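Local structure of DUF655 domain-containing protein (Archaeoglobus fulgidus, 2I5H) at residues V48-F53 and V105-I110. The protein is of unknown function but, as a member of the helix-hairpin-helix clan, may bind nucleic acid. Sequence-based numbering, arbitrary orientation.
Sequences VGERNF and VIEHII
Phe53 holds CG anti to its own carbonyl carbon (chi1 -57°), and this sets the ring against Ile106, Ile109 and Ile110 of the helix. Ile109 has CG1 anti to its carbonyl carbon (chi1 -65°), which leaves CG2 anti to the backbone N, and that methyl reaches the turn at 50-53. Phe53 CE1 lies 3.8 Å from Ile109 CG2 and also 3.8 Å from Ile106 CG2. The methyls approach the ring obliquely. At the far end of the ring, Phe53 CZ meets Ile110 CG2 at 4.1 Å, the two side chains crossing at about a right angle. Ile109 CG2 also packs on the backbone, 3.5 Å from Glu50 O. The longer branch of Ile109 ends beside the strand, with Ile109 CD1 4.0 Å from Val48 CG1. That same valine methyl touches the helix one turn earlier, Val48 CG1 to Val105 CG1 at 3.6 Å. Ile181 of helix 173-186 and Tyr117 of helix 114-121 also pack on Phe53. With an alanine here in place of the phenylalanine, the loss of the ring would probably open a gap between the turn and the helix and leave the CG2 methyls of Ile106, Ile109 and Ile110 without this partner. The carboxylate of Glu50 is bound by Arg71 in a salt bridge. No hydrogen bond joins the two segments. The contact therefore rests on buried apolar packing, and it joins the turn between strands 44-49 and 55-60 of the antiparallel sheet to helix 96-111.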
ATOM      1  N   VAL A  48      -3.209  -5.403   4.277  1.00 14.88           N
ATOM      2  CA  VAL A  48      -3.261  -4.578   3.082  1.00 14.67           C
ATOM      3  C   VAL A  48      -2.821  -5.445   1.902  1.00 16.47           C
ATOM      4  O   VAL A  48      -1.766  -6.082   1.953  1.00 14.70           O
ATOM      5  CB  VAL A  48      -2.363  -3.303   3.219  1.00 15.46           C
ATOM      6  CG1 VAL A  48      -0.904  -3.678   3.508  1.00 17.15           C
ATOM      7  CG2 VAL A  48      -2.455  -2.468   1.953  1.00 16.05           C
ATOM      8  N   GLY A  49      -3.659  -5.503   0.868  1.00 15.66           N
ATOM      9  CA  GLY A  49      -3.354  -6.298  -0.317  1.00 18.54           C
ATOM     10  C   GLY A  49      -2.119  -5.814  -1.059  1.00 19.37           C
ATOM     11  O   GLY A  49      -1.923  -4.610  -1.223  1.00 18.75           O
ATOM     12  N   GLU A  50      -1.285  -6.742  -1.528  1.00 21.19           N
ATOM     13  CA  GLU A  50      -0.058  -6.350  -2.220  1.00 23.54           C
ATOM     14  C   GLU A  50      -0.225  -5.882  -3.663  1.00 24.18           C
ATOM     15  O   GLU A  50       0.682  -5.273  -4.221  1.00 26.35           O
ATOM     16  CB  GLU A  50       0.982  -7.484  -2.181  1.00 26.21           C
ATOM     17  CG  GLU A  50       0.546  -8.791  -2.817  1.00 29.41           C
ATOM     18  CD  GLU A  50       1.720  -9.737  -3.087  1.00 30.92           C
ATOM     19  OE1 GLU A  50       2.704  -9.717  -2.320  1.00 29.91           O
ATOM     20  OE2 GLU A  50       1.648 -10.513  -4.061  1.00 30.56           O
ATOM     21  N   ARG A  51      -1.377  -6.144  -4.264  1.00 26.03           N
ATOM     22  CA  ARG A  51      -1.593  -5.742  -5.650  1.00 27.85           C
ATOM     23  C   ARG A  51      -2.255  -4.372  -5.796  1.00 27.06           C
ATOM     24  O   ARG A  51      -1.728  -3.483  -6.477  1.00 26.37           O
ATOM     25  CB  ARG A  51      -2.438  -6.798  -6.369  1.00 31.20           C
ATOM     26  CG  ARG A  51      -2.712  -6.488  -7.833  1.00 35.62           C
ATOM     27  CD  ARG A  51      -3.591  -7.561  -8.461  1.00 40.55           C
ATOM     28  NE  ARG A  51      -2.942  -8.869  -8.451  1.00 45.31           N
ATOM     29  CZ  ARG A  51      -1.870  -9.179  -9.173  1.00 47.27           C
ATOM     30  NH1 ARG A  51      -1.316  -8.274  -9.971  1.00 48.80           N
ATOM     31  NH2 ARG A  51      -1.347 -10.395  -9.095  1.00 49.03           N
ATOM     32  N   ASN A  52      -3.404  -4.205  -5.150  1.00 24.98           N
ATOM     33  CA  ASN A  52      -4.158  -2.955  -5.234  1.00 25.45           C
ATOM     34  C   ASN A  52      -4.276  -2.217  -3.904  1.00 23.06           C
ATOM     35  O   ASN A  52      -5.004  -1.229  -3.801  1.00 22.85           O
ATOM     36  CB  ASN A  52      -5.551  -3.250  -5.789  1.00 29.22           C
ATOM     37  CG  ASN A  52      -5.499  -3.963  -7.132  1.00 33.51           C
ATOM     38  OD1 ASN A  52      -6.360  -4.781  -7.447  1.00 37.36           O
ATOM     39  ND2 ASN A  52      -4.487  -3.647  -7.931  1.00 35.66           N
ATOM     40  N   PHE A  53      -3.564  -2.706  -2.892  1.00 21.38           N
ATOM     41  CA  PHE A  53      -3.564  -2.094  -1.567  1.00 19.75           C
ATOM     42  C   PHE A  53      -4.937  -2.026  -0.913  1.00 20.15           C
ATOM     43  O   PHE A  53      -5.279  -1.058  -0.229  1.00 18.92           O
ATOM     44  CB  PHE A  53      -2.924  -0.712  -1.658  1.00 19.93           C
ATOM     45  CG  PHE A  53      -1.539  -0.751  -2.225  1.00 21.45           C
ATOM     46  CD1 PHE A  53      -0.456  -1.113  -1.427  1.00 22.43           C
ATOM     47  CD2 PHE A  53      -1.327  -0.517  -3.581  1.00 21.24           C
ATOM     48  CE1 PHE A  53       0.820  -1.248  -1.976  1.00 23.53           C
ATOM     49  CE2 PHE A  53      -0.055  -0.650  -4.139  1.00 23.73           C
ATOM     50  CZ  PHE A  53       1.020  -1.017  -3.333  1.00 23.94           C
ATOM     51  N   VAL A 105       4.515  -0.599   5.665  1.00 17.97           N
ATOM     52  CA  VAL A 105       4.174  -1.835   4.978  1.00 19.05           C
ATOM     53  C   VAL A 105       4.018  -1.592   3.471  1.00 20.09           C
ATOM     54  O   VAL A 105       4.489  -2.386   2.658  1.00 20.99           O
ATOM     55  CB  VAL A 105       2.887  -2.452   5.578  1.00 17.75           C
ATOM     56  CG1 VAL A 105       2.475  -3.692   4.808  1.00 17.62           C
ATOM     57  CG2 VAL A 105       3.133  -2.816   7.042  1.00 19.44           C
ATOM     58  N   ILE A 106       3.371  -0.492   3.098  1.00 19.75           N
ATOM     59  CA  ILE A 106       3.208  -0.176   1.681  1.00 20.08           C
ATOM     60  C   ILE A 106       4.589   0.000   1.043  1.00 20.83           C
ATOM     61  O   ILE A 106       4.836  -0.468  -0.070  1.00 21.67           O
ATOM     62  CB  ILE A 106       2.384   1.115   1.478  1.00 19.90           C
ATOM     63  CG1 ILE A 106       0.922   0.859   1.859  1.00 19.07           C
ATOM     64  CG2 ILE A 106       2.475   1.574   0.023  1.00 21.37           C
ATOM     65  CD1 ILE A 106       0.033   2.083   1.762  1.00 20.11           C
ATOM     66  N   GLU A 107       5.488   0.669   1.756  1.00 22.13           N
ATOM     67  CA  GLU A 107       6.841   0.893   1.258  1.00 24.52           C
ATOM     68  C   GLU A 107       7.527  -0.449   1.020  1.00 24.53           C
ATOM     69  O   GLU A 107       8.222  -0.635   0.025  1.00 25.23           O
ATOM     70  CB  GLU A 107       7.638   1.719   2.265  1.00 26.75           C
ATOM     71  CG  GLU A 107       9.025   2.118   1.796  1.00 31.74           C
ATOM     72  CD  GLU A 107       9.765   2.934   2.836  1.00 34.05           C
ATOM     73  OE1 GLU A 107      10.013   2.400   3.937  1.00 36.66           O
ATOM     74  OE2 GLU A 107      10.090   4.108   2.559  1.00 37.23           O
ATOM     75  N   HIS A 108       7.314  -1.384   1.942  1.00 24.87           N
ATOM     76  CA  HIS A 108       7.891  -2.718   1.845  1.00 26.14           C
ATOM     77  C   HIS A 108       7.381  -3.398   0.580  1.00 26.97           C
ATOM     78  O   HIS A 108       8.151  -3.988  -0.179  1.00 26.50           O
ATOM     79  CB  HIS A 108       7.488  -3.546   3.069  1.00 27.99           C
ATOM     80  CG  HIS A 108       8.061  -4.928   3.083  1.00 30.61           C
ATOM     81  ND1 HIS A 108       9.391  -5.182   3.343  1.00 31.04           N
ATOM     82  CD2 HIS A 108       7.482  -6.135   2.875  1.00 32.08           C
ATOM     83  CE1 HIS A 108       9.606  -6.484   3.295  1.00 32.54           C
ATOM     84  NE2 HIS A 108       8.464  -7.086   3.013  1.00 32.64           N
ATOM     85  N   ILE A 109       6.073  -3.311   0.365  1.00 24.78           N
ATOM     86  CA  ILE A 109       5.436  -3.915  -0.798  1.00 24.86           C
ATOM     87  C   ILE A 109       5.985  -3.391  -2.127  1.00 25.80           C
ATOM     88  O   ILE A 109       6.330  -4.172  -3.011  1.00 27.14           O
ATOM     89  CB  ILE A 109       3.909  -3.683  -0.761  1.00 23.46           C
ATOM     90  CG1 ILE A 109       3.309  -4.410   0.449  1.00 23.86           C
ATOM     91  CG2 ILE A 109       3.265  -4.183  -2.049  1.00 22.17           C
ATOM     92  CD1 ILE A 109       1.841  -4.107   0.680  1.00 23.09           C
ATOM     93  N   ILE A 110       6.072  -2.075  -2.274  1.00 27.10           N
ATOM     94  CA  ILE A 110       6.568  -1.522  -3.529  1.00 30.15           C
ATOM     95  C   ILE A 110       8.033  -1.874  -3.782  1.00 31.43           C
ATOM     96  O   ILE A 110       8.448  -2.016  -4.932  1.00 31.78           O
ATOM     97  CB  ILE A 110       6.386   0.008  -3.586  1.00 30.94           C
ATOM     98  CG1 ILE A 110       7.159   0.678  -2.453  1.00 32.18           C
ATOM     99  CG2 ILE A 110       4.901   0.349  -3.504  1.00 30.08           C
ATOM    100  CD1 ILE A 110       7.108   2.192  -2.496  1.00 35.20           C
TER